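Long-range contact in Serine/threonine protein kinase (Mycobacterium tuberculosis, PDB 4ESQ), which probably phosphorylates proteins on serine and threonine as a membrane receptor kinase, of which this chain is the extracellular sensor domain: residues 45-50 with 116-121. Numbering follows the deposited sequence.
Sequences VSLPDC and KTVTVT
Ser46 grips both backbone polar groups of Thr119, one with its main chain and one with its side chain. Its amide N gives a hydrogen bond of 2.9 Å to Thr119 O, arriving in the carbonyl plane at a C=O...N angle of 158°. From the same residue, CB points toward strand 117-122, 3.7 Å from Thr119 N, and OG continues to it: set between the backbone N and the carbonyl carbon (chi1 57°), OG accepts the N-H of Thr119 at 2.8 Å between N and OG, nearly straight at 166°, and lies 3.4 Å from Val118 CA. OG stands in for Ser46's own carbonyl O, which would take this N-H in a regular antiparallel pair; the Ser46 backbone leaves strand geometry here and carries that carbonyl away. Strand 44-45 is an edge strand of the antiparallel sheet of this PknH-like extracellular domain, and Val45 faces Val120 as a non-hydrogen-bonded pair. On their face of the sheet Val45 CG1 packs 4.0 Å from Val118 CB, and Leu54 of helix 51-54 touches Val45, Val118 and Val120. Val118 CG1 meets Leu47 CD1 at 3.9 Å, their side chains crossing at about a right angle, and lies 4.2 Å from Cys50 SG, which is disulfide-bonded to Cys113. Leu47 CD1 also touches the extended chain of Lys116 at CD, 3.8 Å away, while Lys116 NZ is hydrogen-bonded to Asn112 O.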
loop_
_atom_site.group_PDB
_atom_site.type_symbol
_atom_site.label_atom_id
_atom_site.label_comp_id
_atom_site.label_asym_id
_atom_site.label_seq_id
_atom_site.Cartn_x
_atom_site.Cartn_y
_atom_site.Cartn_z
ATOM N N VAL A 45 5.739 15.168 -5.923
ATOM C CA VAL A 45 6.911 14.521 -5.342
ATOM C C VAL A 45 8.131 14.948 -6.136
ATOM O O VAL A 45 8.108 14.919 -7.372
ATOM C CB VAL A 45 6.777 12.999 -5.376
ATOM C CG1 VAL A 45 7.897 12.344 -4.566
ATOM C CG2 VAL A 45 5.419 12.604 -4.823
ATOM N N SER A 46 9.180 15.357 -5.423
ATOM C CA SER A 46 10.386 15.900 -6.050
ATOM C C SER A 46 10.958 14.935 -7.084
ATOM O O SER A 46 11.454 15.360 -8.131
ATOM C CB SER A 46 11.429 16.268 -4.998
ATOM O OG SER A 46 11.774 15.159 -4.188
ATOM N N LEU A 47 10.894 13.638 -6.789
ATOM C CA LEU A 47 11.117 12.629 -7.817
ATOM C C LEU A 47 9.746 12.023 -8.143
ATOM O O LEU A 47 9.242 11.175 -7.402
ATOM C CB LEU A 47 12.084 11.544 -7.324
ATOM C CG LEU A 47 13.476 12.023 -6.904
ATOM C CD1 LEU A 47 14.274 10.889 -6.260
ATOM C CD2 LEU A 47 14.227 12.618 -8.095
ATOM N N PRO A 48 9.130 12.468 -9.248
ATOM C CA PRO A 48 7.730 12.108 -9.521
ATOM C C PRO A 48 7.444 10.608 -9.492
ATOM O O PRO A 48 6.357 10.210 -9.075
ATOM C CB PRO A 48 7.497 12.655 -10.931
ATOM C CG PRO A 48 8.433 13.781 -11.064
ATOM C CD PRO A 48 9.667 13.403 -10.249
ATOM N N ASP A 49 8.397 9.783 -9.917
ATOM C CA ASP A 49 8.141 8.349 -9.992
ATOM C C ASP A 49 8.250 7.658 -8.635
ATOM O O ASP A 49 8.102 6.444 -8.536
ATOM C CB ASP A 49 9.039 7.687 -11.034
ATOM C CG ASP A 49 8.523 7.896 -12.453
ATOM O OD1 ASP A 49 7.285 7.961 -12.628
ATOM O OD2 ASP A 49 9.344 8.008 -13.384
ATOM N N CYS A 50 8.501 8.437 -7.588
ATOM C CA CYS A 50 8.450 7.896 -6.235
ATOM C C CYS A 50 7.058 8.020 -5.610
ATOM O O CYS A 50 6.871 7.658 -4.452
ATOM C CB CYS A 50 9.501 8.560 -5.340
ATOM S SG CYS A 50 11.182 8.201 -5.887
ATOM N N LYS A 116 17.035 7.378 -0.836
ATOM C CA LYS A 116 16.921 8.799 -1.170
ATOM C C LYS A 116 15.882 9.515 -0.314
ATOM O O LYS A 116 14.934 8.910 0.178
ATOM C CB LYS A 116 16.559 8.976 -2.648
ATOM C CG LYS A 116 17.568 8.398 -3.619
ATOM C CD LYS A 116 17.125 8.631 -5.058
ATOM C CE LYS A 116 18.071 7.981 -6.050
ATOM N NZ LYS A 116 17.652 8.286 -7.445
ATOM N N THR A 117 16.074 10.818 -0.127
ATOM C CA THR A 117 15.051 11.650 0.483
ATOM C C THR A 117 14.310 12.398 -0.623
ATOM O O THR A 117 14.934 12.924 -1.541
ATOM C CB THR A 117 15.656 12.653 1.487
ATOM O OG1 THR A 117 16.397 11.947 2.489
ATOM C CG2 THR A 117 14.554 13.464 2.165
ATOM N N VAL A 118 12.981 12.415 -0.549
ATOM C CA VAL A 118 12.156 13.170 -1.488
ATOM C C VAL A 118 11.347 14.232 -0.742
ATOM O O VAL A 118 11.087 14.097 0.462
ATOM C CB VAL A 118 11.194 12.249 -2.294
ATOM C CG1 VAL A 118 11.995 11.288 -3.161
ATOM C CG2 VAL A 118 10.252 11.484 -1.359
ATOM N N THR A 119 10.988 15.299 -1.453
ATOM C CA THR A 119 10.118 16.338 -0.920
ATOM C C THR A 119 8.707 16.072 -1.439
ATOM O O THR A 119 8.515 15.808 -2.627
ATOM C CB THR A 119 10.575 17.744 -1.380
ATOM O OG1 THR A 119 11.941 17.957 -1.002
ATOM C CG2 THR A 119 9.727 18.821 -0.749
ATOM N N VAL A 120 7.722 16.126 -0.554
ATOM C CA VAL A 120 6.344 15.868 -0.951
ATOM C C VAL A 120 5.475 17.062 -0.602
ATOM O O VAL A 120 5.507 17.551 0.524
ATOM C CB VAL A 120 5.778 14.634 -0.229
ATOM C CG1 VAL A 120 4.366 14.339 -0.721
ATOM C CG2 VAL A 120 6.682 13.440 -0.451
ATOM N N THR A 121 4.695 17.531 -1.566
ATOM C CA THR A 121 3.814 18.662 -1.315
ATOM C C THR A 121 2.370 18.232 -1.496
ATOM O O THR A 121 2.004 17.635 -2.509
ATOM C CB THR A 121 4.132 19.858 -2.228
ATOM O OG1 THR A 121 5.508 20.227 -2.070
ATOM C CG2 THR A 121 3.250 21.055 -1.863
#